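Local coordinates for protein glycosyl hydrolase family 88 (Pedobacter heparinus, PDB 3WIW) that acts as an unsaturated glucuronyl hydrolase specific for heparin, probably removing the unsaturated uronic acid from oligosaccharides left by polysaccharide lyases, at residues N55-N60 with R71-G76; M120-Y125 with L179-W184; F354-H359 with Y376-Y381. All coordinates share one frame; numbering follows the deposited sequence. Where two conformers were deposited one is given.

Contact 1 (N55-N60 with R71-G76)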
loop_
_atom_site.group_PDB
_atom_site.type_symbol
_atom_site.label_atom_id
_atom_site.label_comp_id
_atom_site.label_asym_id
_atom_site.label_seq_id
_atom_site.Cartn_x
_atom_site.Cartn_y
_atom_site.Cartn_z
ATOM N N ASN A 55 8.548 -12.572 8.511
ATOM C CA ASN A 55 8.462 -11.147 8.779
ATOM C C ASN A 55 7.351 -10.781 9.744
ATOM O O ASN A 55 6.302 -11.419 9.761
ATOM C CB ASN A 55 8.293 -10.412 7.459
ATOM C CG ASN A 55 9.498 -10.584 6.581
ATOM O OD1 ASN A 55 10.585 -10.123 6.936
ATOM N ND2 ASN A 55 9.350 -11.315 5.487
ATOM N N PRO A 56 7.566 -9.746 10.563
ATOM C CA PRO A 56 6.488 -9.341 11.477
ATOM C C PRO A 56 5.306 -8.773 10.702
ATOM O O PRO A 56 5.497 -7.930 9.821
ATOM C CB PRO A 56 7.165 -8.269 12.332
ATOM C CG PRO A 56 8.211 -7.692 11.458
ATOM C CD PRO A 56 8.738 -8.851 10.646
ATOM N N ARG A 57 4.099 -9.247 11.024
ATOM C CA ARG A 57 2.892 -8.799 10.343
ATOM C C ARG A 57 1.943 -7.979 11.222
ATOM O O ARG A 57 1.550 -6.886 10.851
ATOM C CB ARG A 57 2.134 -9.989 9.749
ATOM C CG ARG A 57 0.793 -9.607 9.133
ATOM C CD ARG A 57 0.140 -10.776 8.384
ATOM N NE ARG A 57 -1.279 -10.537 8.176
ATOM C CZ ARG A 57 -2.041 -11.083 7.237
ATOM N NH1 ARG A 57 -1.497 -11.868 6.293
ATOM N NH2 ARG A 57 -3.348 -10.801 7.210
ATOM N N SER A 58 1.540 -8.524 12.364
ATOM C CA SER A 58 0.572 -7.855 13.217
ATOM C C SER A 58 0.706 -8.411 14.627
ATOM O O SER A 58 1.519 -9.309 14.876
ATOM C CB SER A 58 -0.861 -8.028 12.693
ATOM O OG SER A 58 -1.218 -9.399 12.613
ATOM N N VAL A 59 -0.084 -7.881 15.559
ATOM C CA VAL A 59 -0.047 -8.353 16.933
ATOM C C VAL A 59 -1.379 -9.032 17.249
ATOM O O VAL A 59 -2.444 -8.439 17.088
ATOM C CB VAL A 59 0.249 -7.197 17.895
ATOM C CG1 VAL A 59 0.198 -7.679 19.360
ATOM C CG2 VAL A 59 1.617 -6.594 17.592
ATOM N N ASN A 60 -1.308 -10.292 17.662
ATOM C CA ASN A 60 -2.488 -11.077 18.016
ATOM C C ASN A 60 -3.158 -10.557 19.279
ATOM O O ASN A 60 -2.508 -9.878 20.080
ATOM C CB ASN A 60 -2.055 -12.518 18.251
ATOM C CG ASN A 60 -1.538 -13.173 16.988
ATOM O OD1 ASN A 60 -2.102 -12.982 15.898
ATOM N ND2 ASN A 60 -0.448 -13.927 17.110
ATOM N N ARG A 71 5.044 -16.944 1.554
ATOM C CA ARG A 71 3.757 -17.087 0.873
ATOM C C ARG A 71 2.730 -16.020 1.261
ATOM O O ARG A 71 1.718 -15.841 0.584
ATOM C CB ARG A 71 3.161 -18.461 1.177
ATOM C CG ARG A 71 2.708 -18.602 2.616
ATOM C CD ARG A 71 1.917 -19.871 2.840
ATOM N NE ARG A 71 1.604 -20.038 4.252
ATOM C CZ ARG A 71 2.439 -20.566 5.142
ATOM N NH1 ARG A 71 2.072 -20.679 6.410
ATOM N NH2 ARG A 71 3.641 -20.979 4.764
ATOM N N ASP A 72 2.981 -15.325 2.362
ATOM C CA ASP A 72 2.013 -14.363 2.919
ATOM C C ASP A 72 2.041 -13.061 2.122
ATOM O O ASP A 72 3.113 -12.502 1.872
ATOM C CB ASP A 72 2.382 -14.128 4.388
ATOM C CG ASP A 72 1.434 -13.210 5.126
ATOM O OD1 ASP A 72 1.396 -12.012 4.820
ATOM O OD2 ASP A 72 0.804 -13.673 6.100
ATOM N N TRP A 73 0.872 -12.532 1.767
ATOM C CA TRP A 73 0.827 -11.353 0.904
ATOM C C TRP A 73 1.491 -10.108 1.496
ATOM O O TRP A 73 1.834 -9.172 0.752
ATOM C CB TRP A 73 -0.606 -11.022 0.505
ATOM C CG TRP A 73 -1.426 -10.280 1.549
ATOM C CD1 TRP A 73 -2.178 -10.831 2.544
ATOM C CD2 TRP A 73 -1.608 -8.858 1.644
ATOM N NE1 TRP A 73 -2.832 -9.829 3.255
ATOM C CE2 TRP A 73 -2.495 -8.611 2.717
ATOM C CE3 TRP A 73 -1.112 -7.769 0.912
ATOM C CZ2 TRP A 73 -2.889 -7.316 3.092
ATOM C CZ3 TRP A 73 -1.499 -6.486 1.277
ATOM C CH2 TRP A 73 -2.381 -6.267 2.365
ATOM N N THR A 74 1.659 -10.077 2.821
ATOM C CA THR A 74 2.245 -8.925 3.472
ATOM C C THR A 74 3.740 -9.090 3.693
ATOM O O THR A 74 4.353 -8.212 4.271
ATOM C CB THR A 74 1.615 -8.644 4.871
ATOM O OG1 THR A 74 2.106 -9.611 5.816
ATOM C CG2 THR A 74 0.079 -8.667 4.828
ATOM N N THR A 75 4.341 -10.188 3.220
ATOM C CA THR A 75 5.686 -10.521 3.658
ATOM C C THR A 75 6.757 -9.512 3.184
ATOM O O THR A 75 7.809 -9.360 3.817
ATOM C CB THR A 75 6.033 -11.962 3.242
ATOM O OG1 THR A 75 7.157 -12.411 4.000
ATOM C CG2 THR A 75 6.340 -12.060 1.749
ATOM N N GLY A 76 6.509 -8.839 2.066
ATOM C CA GLY A 76 7.459 -7.879 1.534
ATOM C C GLY A 76 7.485 -6.541 2.238
ATOM O O GLY A 76 8.437 -5.773 2.028
#

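Contact 2 (M120-Y125 with L179-W184)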
loop_
_atom_site.group_PDB
_atom_site.type_symbol
_atom_site.label_atom_id
_atom_site.label_comp_id
_atom_site.label_asym_id
_atom_site.label_seq_id
_atom_site.Cartn_x
_atom_site.Cartn_y
_atom_site.Cartn_z
ATOM N N MET A 120 4.673 -7.993 -2.563
ATOM C CA MET A 120 5.631 -8.947 -2.000
ATOM C C MET A 120 7.060 -8.745 -2.490
ATOM O O MET A 120 7.975 -8.682 -1.675
ATOM C CB MET A 120 5.178 -10.375 -2.311
ATOM C CG MET A 120 3.822 -10.698 -1.658
ATOM S SD MET A 120 2.997 -12.147 -2.358
ATOM C CE MET A 120 3.904 -13.412 -1.545
ATOM N N LEU A 121 7.243 -8.676 -3.813
ATOM C CA LEU A 121 8.571 -8.481 -4.414
ATOM C C LEU A 121 8.893 -7.031 -4.704
ATOM O O LEU A 121 10.016 -6.599 -4.502
ATOM C CB LEU A 121 8.694 -9.254 -5.720
ATOM C CG LEU A 121 8.880 -10.753 -5.577
ATOM C CD1 LEU A 121 8.720 -11.435 -6.933
ATOM C CD2 LEU A 121 10.273 -11.047 -5.050
ATOM N N TYR A 122 7.943 -6.265 -5.230
ATOM C CA TYR A 122 8.315 -4.902 -5.586
ATOM C C TYR A 122 8.569 -4.020 -4.342
ATOM O O TYR A 122 9.474 -3.176 -4.353
ATOM C CB TYR A 122 7.318 -4.276 -6.563
ATOM C CG TYR A 122 7.870 -3.038 -7.239
ATOM C CD1 TYR A 122 8.952 -3.129 -8.115
ATOM C CD2 TYR A 122 7.312 -1.781 -6.996
ATOM C CE1 TYR A 122 9.464 -1.987 -8.731
ATOM C CE2 TYR A 122 7.817 -0.626 -7.584
ATOM C CZ TYR A 122 8.890 -0.748 -8.480
ATOM O OH TYR A 122 9.419 0.374 -9.104
ATOM N N CYS A 123 7.818 -4.204 -3.249
ATOM C CA CYS A 123 8.132 -3.483 -2.017
ATOM C C CYS A 123 9.459 -3.873 -1.391
ATOM O O CYS A 123 10.040 -3.082 -0.660
ATOM C CB CYS A 123 7.021 -3.646 -0.969
ATOM S SG CYS A 123 5.411 -2.995 -1.471
ATOM N N SER A 124 9.932 -5.084 -1.670
ATOM C CA SER A 124 11.152 -5.566 -1.034
ATOM C C SER A 124 12.325 -5.435 -1.999
ATOM O O SER A 124 13.097 -4.467 -1.921
ATOM C CB SER A 124 10.944 -7.005 -0.524
ATOM O OG SER A 124 10.539 -7.862 -1.573
ATOM N N TYR A 125 12.416 -6.373 -2.941
ATOM C CA TYR A 125 13.428 -6.339 -3.996
ATOM C C TYR A 125 13.363 -5.059 -4.825
ATOM O O TYR A 125 14.405 -4.547 -5.235
ATOM C CB TYR A 125 13.284 -7.533 -4.950
ATOM C CG TYR A 125 13.888 -8.811 -4.433
ATOM C CD1 TYR A 125 13.232 -9.578 -3.472
ATOM C CD2 TYR A 125 15.131 -9.253 -4.887
ATOM C CE1 TYR A 125 13.793 -10.740 -2.988
ATOM C CE2 TYR A 125 15.689 -10.419 -4.408
ATOM C CZ TYR A 125 15.017 -11.167 -3.470
ATOM O OH TYR A 125 15.587 -12.335 -2.995
ATOM N N LEU A 179 0.116 -2.877 -9.896
ATOM C CA LEU A 179 0.482 -2.373 -11.222
ATOM C C LEU A 179 1.828 -1.657 -11.243
ATOM O O LEU A 179 2.502 -1.661 -12.274
ATOM C CB LEU A 179 -0.600 -1.454 -11.777
ATOM C CG LEU A 179 -1.999 -2.056 -11.851
ATOM C CD1 LEU A 179 -2.927 -1.046 -12.505
ATOM C CD2 LEU A 179 -2.010 -3.413 -12.555
ATOM N N GLU A 180 2.231 -1.071 -10.110
ATOM C CA GLU A 180 3.459 -0.272 -10.080
ATOM C C GLU A 180 4.650 -1.141 -10.533
ATOM O O GLU A 180 5.505 -0.715 -11.323
ATOM C CB GLU A 180 3.698 0.311 -8.684
ATOM C CG GLU A 180 4.836 1.331 -8.732
ATOM C CD GLU A 180 5.135 1.980 -7.411
ATOM O OE1 GLU A 180 6.192 2.633 -7.294
ATOM O OE2 GLU A 180 4.293 1.901 -6.508
ATOM N N TYR A 181 4.683 -2.364 -10.014
ATOM C CA TYR A 181 5.686 -3.354 -10.378
ATOM C C TYR A 181 5.762 -3.539 -11.893
ATOM O O TYR A 181 6.864 -3.511 -12.478
ATOM C CB TYR A 181 5.321 -4.662 -9.703
ATOM C CG TYR A 181 6.353 -5.789 -9.780
ATOM C CD1 TYR A 181 7.660 -5.615 -10.265
ATOM C CD2 TYR A 181 5.986 -7.062 -9.316
ATOM C CE1 TYR A 181 8.557 -6.705 -10.275
ATOM C CE2 TYR A 181 6.847 -8.123 -9.307
ATOM C CZ TYR A 181 8.129 -7.955 -9.788
ATOM O OH TYR A 181 8.966 -9.040 -9.751
ATOM N N LEU A 182 4.618 -3.688 -12.561
ATOM C CA LEU A 182 4.618 -3.905 -14.006
ATOM C C LEU A 182 4.975 -2.654 -14.793
ATOM O O LEU A 182 5.598 -2.778 -15.850
ATOM C CB LEU A 182 3.274 -4.432 -14.485
ATOM C CG LEU A 182 2.958 -5.898 -14.257
ATOM C CD1 LEU A 182 1.649 -6.247 -14.952
ATOM C CD2 LEU A 182 4.090 -6.763 -14.775
ATOM N N TYR A 183 4.531 -1.471 -14.367
ATOM C CA TYR A 183 4.976 -0.264 -15.074
ATOM C C TYR A 183 6.499 -0.171 -15.059
ATOM O O TYR A 183 7.141 0.081 -16.088
ATOM C CB TYR A 183 4.411 0.999 -14.446
ATOM C CG TYR A 183 2.913 1.215 -14.551
ATOM C CD1 TYR A 183 2.241 1.166 -15.772
ATOM C CD2 TYR A 183 2.173 1.554 -13.412
ATOM C CE1 TYR A 183 0.876 1.405 -15.832
ATOM C CE2 TYR A 183 0.811 1.787 -13.475
ATOM C CZ TYR A 183 0.171 1.721 -14.684
ATOM O OH TYR A 183 -1.182 1.971 -14.752
ATOM N N TRP A 184 7.085 -0.408 -13.893
ATOM C CA TRP A 184 8.529 -0.350 -13.727
ATOM C C TRP A 184 9.203 -1.428 -14.571
ATOM O O TRP A 184 10.146 -1.156 -15.306
ATOM C CB TRP A 184 8.917 -0.518 -12.242
ATOM C CG TRP A 184 10.389 -0.722 -12.086
ATOM C CD1 TRP A 184 11.354 0.245 -12.055
ATOM C CD2 TRP A 184 11.077 -1.989 -12.028
ATOM N NE1 TRP A 184 12.597 -0.350 -11.960
ATOM C CE2 TRP A 184 12.453 -1.714 -11.940
ATOM C CE3 TRP A 184 10.651 -3.324 -12.003
ATOM C CZ2 TRP A 184 13.422 -2.731 -11.839
ATOM C CZ3 TRP A 184 11.611 -4.343 -11.911
ATOM C CH2 TRP A 184 12.979 -4.036 -11.836
HETATM O O HOH W 1 8.128 2.605 -9.160
#

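Contact 3 (F354-H359 with Y376-Y381)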
loop_
_atom_site.group_PDB
_atom_site.type_symbol
_atom_site.label_atom_id
_atom_site.label_comp_id
_atom_site.label_asym_id
_atom_site.label_seq_id
_atom_site.Cartn_x
_atom_site.Cartn_y
_atom_site.Cartn_z
ATOM N N PHE A 354 7.673 -3.573 18.434
ATOM C CA PHE A 354 8.559 -2.857 17.515
ATOM C C PHE A 354 7.902 -2.399 16.211
ATOM O O PHE A 354 8.594 -1.901 15.312
ATOM C CB PHE A 354 9.850 -3.639 17.228
ATOM C CG PHE A 354 10.555 -4.119 18.465
ATOM C CD1 PHE A 354 10.823 -3.249 19.523
ATOM C CD2 PHE A 354 10.939 -5.454 18.590
ATOM C CE1 PHE A 354 11.469 -3.712 20.664
ATOM C CE2 PHE A 354 11.587 -5.914 19.723
ATOM C CZ PHE A 354 11.845 -5.042 20.759
ATOM N N PHE A 355 6.581 -2.533 16.104
ATOM C CA PHE A 355 5.876 -1.868 15.024
ATOM C C PHE A 355 5.844 -0.366 15.271
ATOM O O PHE A 355 5.867 0.090 16.415
ATOM C CB PHE A 355 4.450 -2.377 14.899
ATOM C CG PHE A 355 4.348 -3.788 14.407
ATOM C CD1 PHE A 355 4.396 -4.068 13.049
ATOM C CD2 PHE A 355 4.197 -4.846 15.296
ATOM C CE1 PHE A 355 4.287 -5.384 12.570
ATOM C CE2 PHE A 355 4.081 -6.154 14.839
ATOM C CZ PHE A 355 4.128 -6.434 13.471
ATOM N N ILE A 356 5.729 0.402 14.203
ATOM C CA ILE A 356 5.813 1.857 14.294
ATOM C C ILE A 356 4.455 2.496 14.653
ATOM O O ILE A 356 4.383 3.303 15.559
ATOM C CB ILE A 356 6.368 2.438 12.986
ATOM C CG1 ILE A 356 7.807 1.922 12.746
ATOM C CG2 ILE A 356 6.333 3.956 13.012
ATOM C CD1 ILE A 356 8.368 2.181 11.367
ATOM N N LEU A 357 3.385 2.132 13.947
ATOM C CA LEU A 357 2.045 2.662 14.197
ATOM C C LEU A 357 1.138 1.656 14.897
ATOM O O LEU A 357 1.378 0.441 14.877
ATOM C CB LEU A 357 1.379 3.053 12.886
ATOM C CG LEU A 357 1.992 4.209 12.106
ATOM C CD1 LEU A 357 1.125 4.507 10.881
ATOM C CD2 LEU A 357 2.136 5.444 12.968
ATOM N N LYS A 358 0.087 2.195 15.509
ATOM C CA LYS A 358 -0.981 1.404 16.119
ATOM C C LYS A 358 -2.290 1.566 15.338
ATOM O O LYS A 358 -2.389 2.401 14.429
ATOM C CB LYS A 358 -1.190 1.892 17.547
ATOM C CG LYS A 358 0.034 1.667 18.425
ATOM C CD LYS A 358 -0.122 2.309 19.815
ATOM C CE LYS A 358 -0.016 3.837 19.785
ATOM N NZ LYS A 358 -0.402 4.433 21.110
ATOM N N HIS A 359 -3.294 0.754 15.670
ATOM C CA HIS A 359 -4.696 1.041 15.269
ATOM C C HIS A 359 -5.036 0.869 13.784
ATOM O O HIS A 359 -5.705 1.734 13.209
ATOM C CB HIS A 359 -5.164 2.431 15.732
ATOM C CG HIS A 359 -4.907 2.717 17.177
ATOM N ND1 HIS A 359 -5.334 1.893 18.198
ATOM C CD2 HIS A 359 -4.280 3.760 17.771
ATOM C CE1 HIS A 359 -4.984 2.422 19.359
ATOM N NE2 HIS A 359 -4.317 3.543 19.122
ATOM N N TYR A 376 2.062 -3.175 6.753
ATOM C CA TYR A 376 1.879 -2.246 5.639
ATOM C C TYR A 376 1.493 -0.844 6.075
ATOM O O TYR A 376 1.794 0.116 5.364
ATOM C CB TYR A 376 0.924 -2.768 4.574
ATOM C CG TYR A 376 -0.408 -3.311 5.068
ATOM C CD1 TYR A 376 -1.521 -2.475 5.229
ATOM C CD2 TYR A 376 -0.567 -4.676 5.324
ATOM C CE1 TYR A 376 -2.742 -2.980 5.645
ATOM C CE2 TYR A 376 -1.797 -5.210 5.732
ATOM C CZ TYR A 376 -2.881 -4.345 5.888
ATOM O OH TYR A 376 -4.118 -4.823 6.266
ATOM N N ALA A 377 0.861 -0.692 7.244
ATOM C CA ALA A 377 0.645 0.666 7.772
ATOM C C ALA A 377 1.995 1.339 7.979
ATOM O O ALA A 377 2.187 2.498 7.603
ATOM C CB ALA A 377 -0.128 0.638 9.053
ATOM N N ASP A 378 2.958 0.603 8.529
ATOM C CA ASP A 378 4.274 1.182 8.778
ATOM C C ASP A 378 4.985 1.533 7.462
ATOM O O ASP A 378 5.626 2.598 7.377
ATOM C CB ASP A 378 5.167 0.231 9.579
ATOM C CG ASP A 378 4.681 -0.020 10.996
ATOM O OD1 ASP A 378 3.706 0.610 11.453
ATOM O OD2 ASP A 378 5.324 -0.833 11.693
ATOM N N TYR A 379 4.873 0.666 6.449
ATOM C CA TYR A 379 5.522 0.877 5.180
ATOM C C TYR A 379 5.013 2.163 4.536
ATOM O O TYR A 379 5.811 3.045 4.162
ATOM C CB TYR A 379 5.222 -0.328 4.304
ATOM C CG TYR A 379 5.752 -0.193 2.899
ATOM C CD1 TYR A 379 7.078 -0.550 2.573
ATOM C CD2 TYR A 379 4.924 0.278 1.859
ATOM C CE1 TYR A 379 7.546 -0.450 1.263
ATOM C CE2 TYR A 379 5.397 0.388 0.544
ATOM C CZ TYR A 379 6.705 0.016 0.261
ATOM O OH TYR A 379 7.201 0.084 -1.010
ATOM N N TYR A 380 3.689 2.307 4.427
ATOM C CA TYR A 380 3.140 3.497 3.771
ATOM C C TYR A 380 3.305 4.756 4.616
ATOM O O TYR A 380 3.447 5.847 4.070
ATOM C CB TYR A 380 1.691 3.290 3.267
ATOM C CG TYR A 380 1.677 2.293 2.127
ATOM C CD1 TYR A 380 2.194 2.620 0.862
ATOM C CD2 TYR A 380 1.231 0.989 2.341
ATOM C CE1 TYR A 380 2.232 1.688 -0.183
ATOM C CE2 TYR A 380 1.263 0.045 1.312
ATOM C CZ TYR A 380 1.775 0.401 0.052
ATOM O OH TYR A 380 1.833 -0.547 -0.921
ATOM N N TYR A 381 3.353 4.608 5.939
ATOM C CA TYR A 381 3.657 5.740 6.791
ATOM C C TYR A 381 5.070 6.268 6.561
ATOM O O TYR A 381 5.266 7.469 6.363
ATOM C CB TYR A 381 3.464 5.342 8.252
ATOM C CG TYR A 381 3.901 6.372 9.261
ATOM C CD1 TYR A 381 3.228 7.588 9.387
ATOM C CD2 TYR A 381 4.962 6.117 10.109
ATOM C CE1 TYR A 381 3.612 8.541 10.362
ATOM C CE2 TYR A 381 5.357 7.042 11.080
ATOM C CZ TYR A 381 4.679 8.250 11.195
ATOM O OH TYR A 381 5.081 9.156 12.151
HETATM O O HOH W 2 1.253 -0.440 12.259
#

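Contact 1 (N55-N60 with R71-G76)
Arg-57 lays its aliphatic chain across the side chain of Thr-74 at about a right angle, CD coming to 3.4 Å from Thr-74 OG1. CG is anti to the backbone N (chi1 175°) and the chain stays extended to NE, which carries the guanidinium to Asp-72. There NH1 donates to Asp-72 OD2 at 2.9 Å in a salt bridge, with a weak second bond to OD1. NH1 alone meets the carboxylate, the two planes standing 86° apart, so the pair is not the flat two-nitrogen arrangement; NE forms a salt bridge with Glu-369. Thr-74 CG2 lies over one guanidinium face, 3.7 Å above the plane and offset toward the rim. Asp-72 is itself anchored by an Asx turn: OD1 takes the backbone N-H of Thr-74 on its anti lone pair, and Thr-74 OG1 adds a bond of 2.7 Å. A type I turn from Asp-72 to Thr-75 follows the same residues, while Arg-57 and Ser-58 form a classic bulge opposite Arg-66 in the two-stranded hairpin. Trp-73, on this turn, packs close to Asp-116, the predicted nucleophile of the (alpha/alpha)6 barrel, and Thr-74 CG2 lies over the centre of one face of its indole. At the strand's start, Asn-55 ND2 donates to Thr-75 OG1 at 2.9 Å, with Thr-75 OG1 lying close to the Asn-55 amide plane; that hydroxyl is also bonded to Ala-68 O.

Contact 2 (M120-Y125 with L179-W184)
Tyr-122 lies with one ring face over the backbone of Tyr-181, whose CA sits 4.0 Å from the Tyr-122 ring centroid and 16° off the ring normal. The CH-pi contact is reciprocated: Tyr-122 CB stands over the face of the Tyr-181 ring. The two rings are near parallel, at 22°, but slid so far apart that they barely overlap, touching through CD1 of Tyr-122 and CD1 of Tyr-181 at 3.5 Å. Farther along, Tyr-122 OH reaches Trp-184 CB at 3.3 Å, and the indole meets the phenol obliquely, completing an aromatic cluster. Glu-180, extended beyond CG, brings OE1 in plane to the Tyr-122 ring edge, 3.7 Å from CE2. Leu-121 CD1 borders the far end of the Tyr-181 ring, 3.7 Å from its OH, which bonds to Leu-141 O on helix 138-150. Tyr-122, Glu-180, Tyr-181 and Trp-184 all carry the next side-chain carbon anti to the backbone N. Their helices, 117-132 and 175-188, belong to the (alpha/alpha)6 barrel, and the two short segments cross at 66° with axes 9.5 Å apart. A water joins the polar ends, 2.6 Å from Tyr-122 OH and donating to Glu-180 OE1. The direct contacts are van der Waals and CH-pi, with the carboxylate oxygen at the ring's edge, while the polar ends of Tyr-122 and Glu-180 are bridged by the water, which probably tempers the acid's charge beside the ring.

Contact 3 (F354-H359 with Y376-Y381)
Hydrogen bonding centres on the carboxylate of Asp-378, which grips two consecutive backbone N-H groups of the loop. Ile-356 N donates to Asp-378 OD2 at 2.8 Å along an almost perfectly straight line, 179° at the hydrogen. Leu-357 N donates to the other oxygen, Asp-378 OD1, at 2.9 Å. Both donors stand above the carboxylate plane, by 42° and 34°, so the loop backbone passes obliquely along one side of the group. Asp-378 holds CG anti to its carbonyl carbon, which swings the carboxylate from the helix toward the loop. A water lies 2.8 Å from Asp-378 OD1 and within hydrogen-bonding distance of Leu-357 O; with more acceptors around it than protons, it probably shares its donors among them. This buried acid is thus met by donors at both oxygens, an environment that would be expected to favour its ionised form.

Apolar packing flanks the polar centre. Leu-357 sets CD2 over the middle of the Tyr-381 ring, 4.0 Å from the centroid and almost on the normal, a CH-pi contact, while its CD1 branch presses against Tyr-381 CB at 3.6 Å. Ile-356 CG2 approaches the same ring obliquely, nearest CE2 at 3.8 Å. Tyr-381 has CG anti to its backbone N, which places the ring beside both aliphatic chains, and its hydroxyl is bonded to Ser-341.

A third kind of contact is a ring edge against an acid: Phe-355 CD1 lies 3.6 Å from Asp-378 OD2, which sits in the ring plane.

The Asp-378 side chain fastens the connection that follows helix 327-340 to helix 375-392, the last in the chain, a loop-to-helix packing of this (alpha/alpha)6 barrel.

From the N terminus, contact 1 comes first and closes a loop of ten residues holding strand 65-68, setting strand 55-59 against the turn that leads into helix 77-89. Contact 2 then spans 53 intervening residues to bring helix 175-188 against helix 117-132, and contact 3 closes a loop of 16 residues, bringing helix 375-392 back against 354-359. The three stand in series, none nested or crossed. They still touch in space: Trp-73 O packs on Met-120 CG, joining contacts 1 and 2, while Phe-355 packs on the Arg-57 and Ser-58 backbone and Tyr-376 on Trp-73. Cys-123 SG meets Tyr-379 OH, a single packing contact between 120-125 and the last helix.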